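Local coordinates for protein endo-beta-mannanase (Opitutaceae bacterium TAV5, PDB 7BOB) that acts as an exo-beta-1,4-mannosidase of glycosyl hydrolase family 5, probably releasing mannose from the ends of beta-1,4-linked mannooligosaccharides in the termite hindgut, at residues A[21-26]-A[56-61]; A[95-100]-A[146-151]; A[385-390]-A[446-451]; A[471-476]-A[552-557]. One frame throughout, in Å; residues are numbered along the deposited sequence.

Contact 1 of 4, residues A[21-26]-A[56-61]; sequences GANYWP and TVRFFV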
loop_
_atom_site.group_PDB
_atom_site.type_symbol
_atom_site.label_atom_id
_atom_site.label_comp_id
_atom_site.label_asym_id
_atom_site.label_seq_id
_atom_site.Cartn_x
_atom_site.Cartn_y
_atom_site.Cartn_z
ATOM N N GLY A 21 -37.021 8.721 16.912
ATOM C CA GLY A 21 -36.775 7.734 17.958
ATOM C C GLY A 21 -35.290 7.413 18.039
ATOM O O GLY A 21 -34.447 8.242 17.690
ATOM N N ALA A 22 -35.004 6.186 18.491
ATOM C CA ALA A 22 -33.653 5.777 18.854
ATOM C C ALA A 22 -33.380 4.360 18.381
ATOM O O ALA A 22 -34.273 3.505 18.357
ATOM C CB ALA A 22 -33.409 5.814 20.372
ATOM N N ASN A 23 -32.122 4.120 18.019
ATOM C CA ASN A 23 -31.609 2.760 17.956
ATOM C C ASN A 23 -31.485 2.215 19.377
ATOM O O ASN A 23 -31.129 2.955 20.302
ATOM C CB ASN A 23 -30.253 2.745 17.244
ATOM C CG ASN A 23 -30.343 3.245 15.811
ATOM O OD1 ASN A 23 -30.498 2.457 14.873
ATOM N ND2 ASN A 23 -30.244 4.570 15.632
ATOM N N TYR A 24 -31.751 0.911 19.556
ATOM C CA TYR A 24 -31.942 0.379 20.906
ATOM C C TYR A 24 -31.156 -0.883 21.198
ATOM O O TYR A 24 -31.250 -1.865 20.455
ATOM C CB TYR A 24 -33.412 0.063 21.191
ATOM C CG TYR A 24 -33.602 -0.460 22.591
ATOM C CD1 TYR A 24 -33.457 0.375 23.695
ATOM C CD2 TYR A 24 -33.908 -1.790 22.816
ATOM C CE1 TYR A 24 -33.628 -0.094 24.978
ATOM C CE2 TYR A 24 -34.083 -2.274 24.093
ATOM C CZ TYR A 24 -33.943 -1.428 25.170
ATOM O OH TYR A 24 -34.126 -1.946 26.435
ATOM N N TRP A 25 -30.448 -0.867 22.333
ATOM C CA TRP A 25 -30.011 -2.040 23.100
ATOM C C TRP A 25 -30.275 -1.721 24.568
ATOM O O TRP A 25 -30.091 -0.574 24.987
ATOM C CB TRP A 25 -28.522 -2.382 22.939
ATOM C CG TRP A 25 -28.091 -2.896 21.609
ATOM C CD1 TRP A 25 -27.298 -2.244 20.705
ATOM C CD2 TRP A 25 -28.367 -4.181 21.046
ATOM N NE1 TRP A 25 -27.088 -3.032 19.603
ATOM C CE2 TRP A 25 -27.730 -4.229 19.783
ATOM C CE3 TRP A 25 -29.102 -5.289 21.474
ATOM C CZ2 TRP A 25 -27.801 -5.340 18.949
ATOM C CZ3 TRP A 25 -29.166 -6.409 20.638
ATOM C CH2 TRP A 25 -28.519 -6.422 19.393
ATOM N N PRO A 26 -30.681 -2.696 25.380
ATOM C CA PRO A 26 -30.811 -2.431 26.820
ATOM C C PRO A 26 -29.481 -2.024 27.435
ATOM O O PRO A 26 -28.414 -2.452 26.995
ATOM C CB PRO A 26 -31.283 -3.776 27.392
ATOM C CG PRO A 26 -31.693 -4.587 26.210
ATOM C CD PRO A 26 -30.868 -4.119 25.068
ATOM N N THR A 56 -40.935 5.528 16.588
ATOM C CA THR A 56 -40.233 4.410 15.968
ATOM C C THR A 56 -39.089 3.942 16.866
ATOM O O THR A 56 -38.556 4.693 17.686
ATOM C CB THR A 56 -39.664 4.780 14.595
ATOM O OG1 THR A 56 -38.919 5.991 14.721
ATOM C CG2 THR A 56 -40.768 5.009 13.567
ATOM N N VAL A 57 -38.712 2.674 16.710
ATOM C CA VAL A 57 -37.558 2.139 17.417
ATOM C C VAL A 57 -36.866 1.179 16.466
ATOM O O VAL A 57 -37.511 0.282 15.909
ATOM C CB VAL A 57 -37.926 1.452 18.749
ATOM C CG1 VAL A 57 -38.961 0.307 18.561
ATOM C CG2 VAL A 57 -36.650 0.962 19.489
ATOM N N ARG A 58 -35.573 1.412 16.225
ATOM C CA ARG A 58 -34.756 0.506 15.429
ATOM C C ARG A 58 -34.070 -0.489 16.357
ATOM O O ARG A 58 -33.444 -0.097 17.350
ATOM C CB ARG A 58 -33.712 1.272 14.620
ATOM C CG ARG A 58 -32.804 0.376 13.783
ATOM C CD ARG A 58 -32.075 1.180 12.737
ATOM N NE ARG A 58 -31.199 0.387 11.878
ATOM C CZ ARG A 58 -29.867 0.545 11.794
ATOM N NH1 ARG A 58 -29.229 1.438 12.551
ATOM N NH2 ARG A 58 -29.168 -0.195 10.950
ATOM N N PHE A 59 -34.199 -1.772 16.046
ATOM C CA PHE A 59 -33.530 -2.783 16.839
ATOM C C PHE A 59 -33.025 -3.886 15.915
ATOM O O PHE A 59 -33.388 -3.961 14.737
ATOM C CB PHE A 59 -34.449 -3.307 17.954
ATOM C CG PHE A 59 -35.648 -4.073 17.466
ATOM C CD1 PHE A 59 -36.918 -3.519 17.544
ATOM C CD2 PHE A 59 -35.524 -5.367 16.983
ATOM C CE1 PHE A 59 -38.031 -4.218 17.123
ATOM C CE2 PHE A 59 -36.652 -6.082 16.556
ATOM C CZ PHE A 59 -37.893 -5.500 16.619
ATOM N N PHE A 60 -32.190 -4.761 16.460
ATOM C CA PHE A 60 -31.346 -5.608 15.634
ATOM C C PHE A 60 -31.600 -7.075 15.929
ATOM O O PHE A 60 -31.471 -7.524 17.075
ATOM C CB PHE A 60 -29.888 -5.218 15.857
ATOM C CG PHE A 60 -29.689 -3.753 15.768
ATOM C CD1 PHE A 60 -29.648 -3.130 14.534
ATOM C CD2 PHE A 60 -29.663 -2.972 16.915
ATOM C CE1 PHE A 60 -29.500 -1.739 14.437
ATOM C CE2 PHE A 60 -29.529 -1.605 16.831
ATOM C CZ PHE A 60 -29.454 -0.985 15.589
ATOM N N VAL A 61 -31.973 -7.812 14.888
ATOM C CA VAL A 61 -32.169 -9.254 14.976
ATOM C C VAL A 61 -30.795 -9.883 14.782
ATOM O O VAL A 61 -30.330 -10.052 13.650
ATOM C CB VAL A 61 -33.202 -9.724 13.936
ATOM C CG1 VAL A 61 -33.480 -11.212 14.058
ATOM C CG2 VAL A 61 -34.509 -8.931 14.104
HETATM O O HOH W 1 -37.281 4.877 19.866
HETATM O O HOH W 2 -31.627 -4.389 19.225
#
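Two neighbouring parallel strands meet in the wall of the family 5 (beta/alpha)8 barrel, strand 20-23 running beside strand 56-62. R58 N donates to A22 O at 3.3 Å, and Y24 N returns a bond to R58 O at 3.0 Å, nearly along the C=O axis. At either end of this pair water joins the chains: one links A22 N to T56 O, the other Y24 O to F60 N. G21 suits its place because T56 O, 3.5 Å from G21 CA, occupies the space where a side chain would start. N23 and R58 lie side by side, pointing the same way. The extended arginine carries its NH1 to N23 OD1 (2.8 Å), which lies near the guanidinium plane, while the amide plane stands 83° from it. F60 brings its CE1 edge over the centre of one guanidinium face, and its CD2 rests 3.6 Å from W25 CZ2, the two rings oblique. Salt bridges from R58 to D152 and E281 hold the buried cation and probably favour ionised carboxylates; E281 sits on the seventh barrel strand, where family 5 enzymes carry their nucleophile. N23 ND2 reaches back to the carbonyls of W316 and Q280. Outside the barrel, helix 39-51 packs on Y24 and V57, holding Y24 OH through D45, and helix 75-89 covers F59; within the sheet, strand 94-101 flanks 56-62.

Contact 2 of 4, residues A[95-100]-A[146-151]; sequences PQPSLF and THLCGI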
loop_
_atom_site.group_PDB
_atom_site.type_symbol
_atom_site.label_atom_id
_atom_site.label_comp_id
_atom_site.label_asym_id
_atom_site.label_seq_id
_atom_site.Cartn_x
_atom_site.Cartn_y
_atom_site.Cartn_z
ATOM N N PRO A 95 -41.719 -0.614 15.061
ATOM C CA PRO A 95 -40.390 -1.238 15.066
ATOM C C PRO A 95 -39.739 -1.159 13.694
ATOM O O PRO A 95 -40.390 -1.317 12.660
ATOM C CB PRO A 95 -40.680 -2.691 15.463
ATOM C CG PRO A 95 -42.127 -2.906 15.091
ATOM C CD PRO A 95 -42.808 -1.586 15.272
ATOM N N GLN A 96 -38.435 -0.913 13.681
ATOM C CA GLN A 96 -37.666 -0.995 12.444
ATOM C C GLN A 96 -36.647 -2.096 12.671
ATOM O O GLN A 96 -35.554 -1.843 13.194
ATOM C CB GLN A 96 -37.009 0.334 12.069
ATOM C CG GLN A 96 -36.335 0.278 10.707
ATOM C CD GLN A 96 -35.720 1.615 10.294
ATOM O OE1 GLN A 96 -34.519 1.827 10.432
ATOM N NE2 GLN A 96 -36.557 2.527 9.806
ATOM N N PRO A 97 -36.986 -3.342 12.342
ATOM C CA PRO A 97 -36.095 -4.460 12.666
ATOM C C PRO A 97 -35.011 -4.591 11.618
ATOM O O PRO A 97 -35.263 -4.452 10.419
ATOM C CB PRO A 97 -37.038 -5.677 12.657
ATOM C CG PRO A 97 -38.062 -5.322 11.625
ATOM C CD PRO A 97 -38.225 -3.792 11.680
ATOM N N SER A 98 -33.793 -4.863 12.077
ATOM C CA SER A 98 -32.624 -4.955 11.206
ATOM C C SER A 98 -32.150 -6.398 11.213
ATOM O O SER A 98 -31.851 -6.939 12.283
ATOM C CB SER A 98 -31.524 -4.002 11.676
ATOM O OG SER A 98 -30.421 -3.976 10.784
ATOM N N LEU A 99 -32.084 -7.012 10.021
ATOM C CA LEU A 99 -31.926 -8.465 9.883
ATOM C C LEU A 99 -30.465 -8.902 9.935
ATOM O O LEU A 99 -30.076 -9.708 10.791
ATOM C CB LEU A 99 -32.561 -8.945 8.569
ATOM C CG LEU A 99 -34.042 -8.565 8.392
ATOM C CD1 LEU A 99 -34.720 -9.374 7.288
ATOM C CD2 LEU A 99 -34.824 -8.707 9.700
ATOM N N PHE A 100 -29.647 -8.404 9.001
ATOM C CA PHE A 100 -28.309 -8.947 8.779
ATOM C C PHE A 100 -27.337 -8.209 9.689
ATOM O O PHE A 100 -26.702 -7.222 9.323
ATOM C CB PHE A 100 -27.938 -8.863 7.304
ATOM C CG PHE A 100 -28.576 -9.947 6.471
ATOM C CD1 PHE A 100 -28.085 -11.246 6.506
ATOM C CD2 PHE A 100 -29.681 -9.678 5.683
ATOM C CE1 PHE A 100 -28.686 -12.258 5.755
ATOM C CE2 PHE A 100 -30.287 -10.679 4.922
ATOM C CZ PHE A 100 -29.802 -11.966 4.961
ATOM N N THR A 146 -48.299 -4.049 9.001
ATOM C CA THR A 146 -48.778 -2.684 8.881
ATOM C C THR A 146 -48.320 -1.797 10.025
ATOM O O THR A 146 -48.594 -0.601 10.003
ATOM C CB THR A 146 -50.313 -2.646 8.825
ATOM O OG1 THR A 146 -50.825 -3.161 10.060
ATOM C CG2 THR A 146 -50.838 -3.500 7.670
ATOM N N HIS A 147 -47.654 -2.341 11.036
ATOM C CA HIS A 147 -47.166 -1.501 12.121
ATOM C C HIS A 147 -45.650 -1.349 12.103
ATOM O O HIS A 147 -45.073 -0.810 13.052
ATOM C CB HIS A 147 -47.649 -2.054 13.455
ATOM C CG HIS A 147 -49.127 -2.295 13.477
ATOM N ND1 HIS A 147 -50.048 -1.286 13.263
ATOM C CD2 HIS A 147 -49.843 -3.436 13.617
ATOM C CE1 HIS A 147 -51.268 -1.790 13.307
ATOM N NE2 HIS A 147 -51.172 -3.092 13.528
ATOM N N LEU A 148 -44.998 -1.803 11.042
ATOM C CA LEU A 148 -43.560 -1.636 10.925
ATOM C C LEU A 148 -43.228 -0.227 10.456
ATOM O O LEU A 148 -44.085 0.518 9.979
ATOM C CB LEU A 148 -42.982 -2.654 9.945
ATOM C CG LEU A 148 -43.209 -4.098 10.365
ATOM C CD1 LEU A 148 -42.585 -5.033 9.349
ATOM C CD2 LEU A 148 -42.634 -4.307 11.746
ATOM N N CYS A 149 -41.967 0.147 10.632
ATOM C CA CYS A 149 -41.425 1.323 9.970
ATOM C C CYS A 149 -40.391 0.849 8.966
ATOM O O CYS A 149 -39.207 1.186 9.090
ATOM C CB CYS A 149 -40.823 2.297 10.981
ATOM S SG CYS A 149 -40.206 3.876 10.271
ATOM N N GLY A 150 -40.806 0.031 8.002
ATOM C CA GLY A 150 -39.875 -0.573 7.070
ATOM C C GLY A 150 -39.105 -1.729 7.689
ATOM O O GLY A 150 -39.042 -1.904 8.903
ATOM N N ILE A 151 -38.512 -2.545 6.826
ATOM C CA ILE A 151 -37.609 -3.610 7.246
ATOM C C ILE A 151 -36.187 -3.216 6.853
ATOM O O ILE A 151 -35.908 -2.963 5.676
ATOM C CB ILE A 151 -38.003 -4.965 6.641
ATOM C CG1 ILE A 151 -39.401 -5.372 7.155
ATOM C CG2 ILE A 151 -36.924 -6.024 6.950
ATOM C CD1 ILE A 151 -40.048 -6.483 6.359
#
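P95 O is held by one bond across the contact, but a straight one: C149 N comes to 3.0 Å with an N-H...O angle of 170°, its donor lying above the carbonyl plane. On the opposite segment, the carbonyl of C149 itself is taken by a side chain. Q96 is extended, with CG anti to the backbone N (chi1 -174°), and this carries NE2 to within 3.1 Å of C149 O, almost along its C=O axis and close to the amide plane. Q280 NE2 holds the other end of the amide, at Q96 OE1, so both its polar atoms are used. The P95 ring and L148 cross at about a right angle, CG to CD2 3.7 Å, and P97 CD lies 3.5 Å from G150 O. G150 has a positive phi, which glycine accepts readily. Farther on, L99 CD1 meets I151 CG2 under helix 124-141. Since neither P95 nor P97 has an N-H to give, the bonds across these two segments come from C149 N and a side-chain amide.

Contact 3 of 4, residues A[385-390]-A[446-451]; sequences VHLYWP and IITGVF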
loop_
_atom_site.group_PDB
_atom_site.type_symbol
_atom_site.label_atom_id
_atom_site.label_comp_id
_atom_site.label_asym_id
_atom_site.label_seq_id
_atom_site.Cartn_x
_atom_site.Cartn_y
_atom_site.Cartn_z
ATOM N N VAL A 385 -26.394 27.316 -5.958
ATOM C CA VAL A 385 -25.245 26.718 -6.640
ATOM C C VAL A 385 -25.251 25.204 -6.417
ATOM O O VAL A 385 -25.667 24.721 -5.353
ATOM C CB VAL A 385 -23.925 27.350 -6.158
ATOM C CG1 VAL A 385 -23.480 26.780 -4.799
ATOM C CG2 VAL A 385 -22.864 27.187 -7.197
ATOM N N HIS A 386 -24.811 24.440 -7.421
ATOM C CA HIS A 386 -24.849 22.978 -7.383
ATOM C C HIS A 386 -23.460 22.390 -7.638
ATOM O O HIS A 386 -22.792 22.758 -8.608
ATOM C CB HIS A 386 -25.839 22.428 -8.420
ATOM C CG HIS A 386 -27.281 22.629 -8.054
ATOM N ND1 HIS A 386 -27.896 23.862 -8.097
ATOM C CD2 HIS A 386 -28.229 21.750 -7.641
ATOM C CE1 HIS A 386 -29.157 23.733 -7.724
ATOM N NE2 HIS A 386 -29.383 22.462 -7.447
ATOM N N LEU A 387 -23.032 21.473 -6.773
ATOM C CA LEU A 387 -21.792 20.739 -6.987
ATOM C C LEU A 387 -22.040 19.570 -7.936
ATOM O O LEU A 387 -23.069 18.892 -7.849
ATOM C CB LEU A 387 -21.249 20.233 -5.655
ATOM C CG LEU A 387 -20.949 21.293 -4.598
ATOM C CD1 LEU A 387 -20.714 20.622 -3.243
ATOM C CD2 LEU A 387 -19.739 22.111 -5.020
ATOM N N TYR A 388 -21.098 19.338 -8.850
ATOM C CA TYR A 388 -21.265 18.341 -9.906
ATOM C C TYR A 388 -20.871 16.955 -9.386
ATOM O O TYR A 388 -19.721 16.743 -8.990
ATOM C CB TYR A 388 -20.428 18.727 -11.126
ATOM C CG TYR A 388 -20.612 17.828 -12.328
ATOM C CD1 TYR A 388 -19.670 16.846 -12.632
ATOM C CD2 TYR A 388 -21.715 17.955 -13.159
ATOM C CE1 TYR A 388 -19.824 16.015 -13.728
ATOM C CE2 TYR A 388 -21.871 17.137 -14.269
ATOM C CZ TYR A 388 -20.922 16.168 -14.540
ATOM O OH TYR A 388 -21.056 15.341 -15.627
ATOM N N TRP A 389 -21.844 16.023 -9.362
ATOM C CA TRP A 389 -21.601 14.610 -9.068
ATOM C C TRP A 389 -21.311 13.892 -10.381
ATOM O O TRP A 389 -22.172 13.885 -11.269
ATOM C CB TRP A 389 -22.815 14.000 -8.365
ATOM C CG TRP A 389 -22.718 12.534 -7.951
ATOM C CD1 TRP A 389 -22.821 11.443 -8.771
ATOM C CD2 TRP A 389 -22.523 12.014 -6.624
ATOM N NE1 TRP A 389 -22.713 10.298 -8.045
ATOM C CE2 TRP A 389 -22.539 10.609 -6.725
ATOM C CE3 TRP A 389 -22.357 12.598 -5.363
ATOM C CZ2 TRP A 389 -22.357 9.765 -5.618
ATOM C CZ3 TRP A 389 -22.190 11.752 -4.255
ATOM C CH2 TRP A 389 -22.184 10.355 -4.398
ATOM N N PRO A 390 -20.113 13.341 -10.581
ATOM C CA PRO A 390 -19.743 12.853 -11.923
ATOM C C PRO A 390 -20.550 11.627 -12.341
ATOM O O PRO A 390 -21.023 10.852 -11.503
ATOM C CB PRO A 390 -18.249 12.515 -11.781
ATOM C CG PRO A 390 -18.038 12.283 -10.307
ATOM C CD PRO A 390 -19.017 13.213 -9.605
ATOM N N ILE A 446 -20.648 23.938 -10.129
ATOM C CA ILE A 446 -19.230 23.943 -9.804
ATOM C C ILE A 446 -18.709 22.525 -9.956
ATOM O O ILE A 446 -19.259 21.587 -9.362
ATOM C CB ILE A 446 -18.964 24.469 -8.386
ATOM C CG1 ILE A 446 -19.487 25.892 -8.239
ATOM C CG2 ILE A 446 -17.465 24.459 -8.101
ATOM C CD1 ILE A 446 -19.249 26.449 -6.861
ATOM N N ILE A 447 -17.670 22.365 -10.763
ATOM C CA ILE A 447 -16.995 21.085 -10.914
ATOM C C ILE A 447 -15.716 21.145 -10.088
ATOM O O ILE A 447 -14.833 21.979 -10.345
ATOM C CB ILE A 447 -16.711 20.774 -12.390
ATOM C CG1 ILE A 447 -18.013 20.759 -13.201
ATOM C CG2 ILE A 447 -15.943 19.480 -12.512
ATOM C CD1 ILE A 447 -17.816 20.467 -14.692
ATOM N N THR A 448 -15.619 20.275 -9.088
ATOM C CA THR A 448 -14.526 20.327 -8.113
ATOM C C THR A 448 -13.385 19.381 -8.495
ATOM O O THR A 448 -13.065 18.449 -7.765
ATOM C CB THR A 448 -15.056 19.988 -6.721
ATOM O OG1 THR A 448 -15.624 18.660 -6.731
ATOM C CG2 THR A 448 -16.110 21.010 -6.297
ATOM N N GLY A 449 -12.748 19.646 -9.632
ATOM C CA GLY A 449 -11.654 18.803 -10.077
ATOM C C GLY A 449 -12.000 17.327 -10.114
ATOM O O GLY A 449 -11.298 16.508 -9.513
ATOM N N VAL A 450 -13.104 16.973 -10.762
ATOM C CA VAL A 450 -13.418 15.573 -10.992
ATOM C C VAL A 450 -13.325 15.325 -12.486
ATOM O O VAL A 450 -13.354 16.253 -13.306
ATOM C CB VAL A 450 -14.798 15.167 -10.448
ATOM C CG1 VAL A 450 -14.791 15.234 -8.925
ATOM C CG2 VAL A 450 -15.897 16.057 -11.024
ATOM N N PHE A 451 -13.186 14.053 -12.840
ATOM C CA PHE A 451 -12.937 13.662 -14.217
ATOM C C PHE A 451 -14.250 13.426 -14.953
ATOM O O PHE A 451 -15.165 12.777 -14.426
ATOM C CB PHE A 451 -12.052 12.425 -14.241
ATOM C CG PHE A 451 -10.838 12.536 -13.351
ATOM C CD1 PHE A 451 -9.775 13.369 -13.691
ATOM C CD2 PHE A 451 -10.750 11.805 -12.176
ATOM C CE1 PHE A 451 -8.647 13.459 -12.877
ATOM C CE2 PHE A 451 -9.623 11.895 -11.358
ATOM C CZ PHE A 451 -8.573 12.725 -11.709
HETATM O O HOH W 3 -17.635 18.534 -8.417
#
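Closest in, two backbone bonds join the parallel strands through I446: its N donates to H386 O at 2.9 Å, and its O accepts from Y388 N at 2.9 Å, in the carbonyl plane. The strands then diverge, their axes 42° apart, and a water takes over, accepting from T448 N and donating to Y388 O. Branched and apolar side chains fill the flanks, as suits buried strands. V385 CG2, anti to its backbone N, meets I446 CD1 at 3.7 Å. L387 lies alongside I446 and points the same way; it crosses the T448 side chain at about a right angle, L387 CD2 to T448 CG2 4.0 Å. Y388, with CG anti to the backbone N (chi1 -175°), runs beside I447, whose CG1 packs on Y388 CB at 3.8 Å. The ring edge at CD1 then faces V450 CG2, and P390 CB also lies against that methyl. G449, whose positive phi is easy for glycine, turns the chain so that V450 can come back toward them. In the next shell, helix 406-422 covers L387, I446 and T448 through L420, L413 and A416, while Y388 OH is hydrogen-bonded to E456 OE1. Strand 427-431 lies on the other side of 385-389. With strands ordered 427-431, 385-389, 444-448, 469-473, all parallel, this is consistent with the doubly wound, flavodoxin-like alpha/beta fold.

Contact 4 of 4, residues A[471-476]-A[552-557]; sequences LWHAPD and TSVLAD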
loop_
_atom_site.group_PDB
_atom_site.type_symbol
_atom_site.label_atom_id
_atom_site.label_comp_id
_atom_site.label_asym_id
_atom_site.label_seq_id
_atom_site.Cartn_x
_atom_site.Cartn_y
_atom_site.Cartn_z
ATOM N N LEU A 471 -18.521 27.005 -13.180
ATOM C CA LEU A 471 -17.215 27.209 -12.561
ATOM C C LEU A 471 -16.487 25.864 -12.565
ATOM O O LEU A 471 -16.874 24.937 -11.841
ATOM C CB LEU A 471 -17.350 27.764 -11.148
ATOM C CG LEU A 471 -16.038 27.920 -10.379
ATOM C CD1 LEU A 471 -14.977 28.708 -11.192
ATOM C CD2 LEU A 471 -16.318 28.621 -9.066
ATOM N N TRP A 472 -15.446 25.751 -13.390
ATOM C CA TRP A 472 -14.790 24.471 -13.675
ATOM C C TRP A 472 -13.408 24.465 -13.031
ATOM O O TRP A 472 -12.451 25.018 -13.585
ATOM C CB TRP A 472 -14.693 24.243 -15.178
ATOM C CG TRP A 472 -14.476 22.812 -15.564
ATOM C CD1 TRP A 472 -14.003 21.807 -14.771
ATOM C CD2 TRP A 472 -14.714 22.232 -16.852
ATOM N NE1 TRP A 472 -13.944 20.637 -15.484
ATOM C CE2 TRP A 472 -14.387 20.866 -16.760
ATOM C CE3 TRP A 472 -15.171 22.739 -18.078
ATOM C CZ2 TRP A 472 -14.504 19.996 -17.838
ATOM C CZ3 TRP A 472 -15.295 21.871 -19.149
ATOM C CH2 TRP A 472 -14.963 20.515 -19.022
ATOM N N HIS A 473 -13.286 23.826 -11.874
ATOM C CA HIS A 473 -11.974 23.729 -11.249
ATOM C C HIS A 473 -11.225 22.543 -11.847
ATOM O O HIS A 473 -11.671 21.393 -11.722
ATOM C CB HIS A 473 -12.093 23.613 -9.734
ATOM C CG HIS A 473 -12.359 24.924 -9.062
ATOM N ND1 HIS A 473 -12.764 25.025 -7.750
ATOM C CD2 HIS A 473 -12.287 26.194 -9.533
ATOM C CE1 HIS A 473 -12.918 26.302 -7.438
ATOM N NE2 HIS A 473 -12.642 27.032 -8.504
ATOM N N ALA A 474 -10.112 22.839 -12.527
ATOM C CA ALA A 474 -9.129 21.900 -13.054
ATOM C C ALA A 474 -9.731 20.968 -14.098
ATOM O O ALA A 474 -9.905 19.776 -13.824
ATOM C CB ALA A 474 -8.514 21.081 -11.916
ATOM N N PRO A 475 -10.072 21.456 -15.290
ATOM C CA PRO A 475 -10.521 20.538 -16.343
ATOM C C PRO A 475 -9.462 19.483 -16.616
ATOM O O PRO A 475 -8.269 19.691 -16.394
ATOM C CB PRO A 475 -10.737 21.447 -17.558
ATOM C CG PRO A 475 -10.294 22.828 -17.130
ATOM C CD PRO A 475 -10.290 22.867 -15.648
ATOM N N ASP A 476 -9.919 18.328 -17.072
ATOM C CA ASP A 476 -9.103 17.123 -17.032
ATOM C C ASP A 476 -8.324 16.965 -18.330
ATOM O O ASP A 476 -8.936 16.784 -19.392
ATOM C CB ASP A 476 -9.986 15.906 -16.783
ATOM C CG ASP A 476 -9.232 14.589 -16.861
ATOM O OD1 ASP A 476 -7.979 14.589 -16.784
ATOM O OD2 ASP A 476 -9.919 13.544 -16.974
ATOM N N THR A 552 -16.165 29.560 -16.488
ATOM C CA THR A 552 -14.975 30.064 -15.798
ATOM C C THR A 552 -14.112 28.861 -15.403
ATOM O O THR A 552 -14.468 28.104 -14.490
ATOM C CB THR A 552 -15.357 30.917 -14.583
ATOM O OG1 THR A 552 -16.159 32.021 -15.010
ATOM C CG2 THR A 552 -14.140 31.443 -13.853
ATOM N N SER A 553 -12.987 28.668 -16.100
ATOM C CA SER A 553 -12.113 27.518 -15.884
ATOM C C SER A 553 -10.870 27.925 -15.099
ATOM O O SER A 553 -10.211 28.917 -15.438
ATOM C CB SER A 553 -11.704 26.879 -17.217
ATOM O OG SER A 553 -12.789 26.682 -18.109
ATOM N N VAL A 554 -10.540 27.158 -14.061
ATOM C CA VAL A 554 -9.328 27.366 -13.269
ATOM C C VAL A 554 -8.355 26.232 -13.561
ATOM O O VAL A 554 -8.687 25.054 -13.362
ATOM C CB VAL A 554 -9.636 27.430 -11.759
ATOM C CG1 VAL A 554 -8.352 27.592 -10.947
ATOM C CG2 VAL A 554 -10.643 28.536 -11.446
ATOM N N LEU A 555 -7.145 26.581 -13.993
ATOM C CA LEU A 555 -6.141 25.587 -14.365
ATOM C C LEU A 555 -5.318 25.154 -13.156
ATOM O O LEU A 555 -4.094 25.157 -13.182
ATOM C CB LEU A 555 -5.246 26.135 -15.473
ATOM C CG LEU A 555 -6.029 26.668 -16.682
ATOM C CD1 LEU A 555 -5.114 27.250 -17.761
ATOM C CD2 LEU A 555 -6.909 25.563 -17.258
ATOM N N ALA A 556 -5.995 24.807 -12.066
ATOM C CA ALA A 556 -5.327 24.264 -10.892
ATOM C C ALA A 556 -6.345 23.439 -10.126
ATOM O O ALA A 556 -7.558 23.628 -10.272
ATOM C CB ALA A 556 -4.732 25.353 -9.997
ATOM N N ASP A 557 -5.842 22.498 -9.324
ATOM C CA ASP A 557 -6.717 21.683 -8.483
ATOM C C ASP A 557 -6.979 22.448 -7.192
ATOM O O ASP A 557 -6.303 22.254 -6.175
ATOM C CB ASP A 557 -6.096 20.316 -8.227
ATOM C CG ASP A 557 -7.082 19.337 -7.641
ATOM O OD1 ASP A 557 -8.111 19.790 -7.067
ATOM O OD2 ASP A 557 -6.820 18.123 -7.731
#
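The W472 indole has P475 CB over one face, 3.8 Å above its plane and offset toward the rim. The H473 imidazole receives V554 at its edge, CG2 of the valine lying 3.4 Å from H473 CD2 near the ring plane. W579 and Y580 meet the imidazole at inclined planes, and E559 bonds ND1, which fixes the ring's rotation and would favour a protonated imidazole. These side chains project from two parallel strands, 469-473 and 549-554, neighbours in the mixed sheet of the C-terminal alpha/beta domain. Two ladder bonds, W472 N to T552 O at 2.8 Å and V554 N to W472 O at 2.9 Å, both have the donor in the carbonyl plane; just beyond them A474 N reaches V554 O at 2.8 Å in a more bent bond. On the face shared with T552, L471 CD1 lies against T552 O and CG2 (3.9 Å from the methyl), while T552 OG1 turns to R543. V554 O also takes a weak bond from A556 N, closing an inverse gamma turn centred on L555. A474 adopts a left-handed backbone conformation, and its small CB fits 3.2 Å from A556 O. D557 N-caps helix 558-564, its OD2 pairing with R412.

The four contacts come in two pairs, one in each domain, and follow one another in series along the chain. Contacts 1 and 2 lie 10 Å apart between centres in the N-terminal barrel, where strands 56-62 and 94-101 are direct neighbours; V57 O and Q96 N, 2.7 Å apart, probably bond. Contacts 3 and 4 are likewise about 10 Å apart, joined through strands 444-448 and 469-473 of the C-terminal sheet. The pairs stand on opposite sides of the chain's centre, with centres about 36 to 46 Å apart and no touch. Thus the hydrolase barrel has its own parallel sheet, contacts 3 and 4 lie in the parallel part of the mixed C-terminal sheet, and no neighbouring subunit of the trimer touches any of these segments.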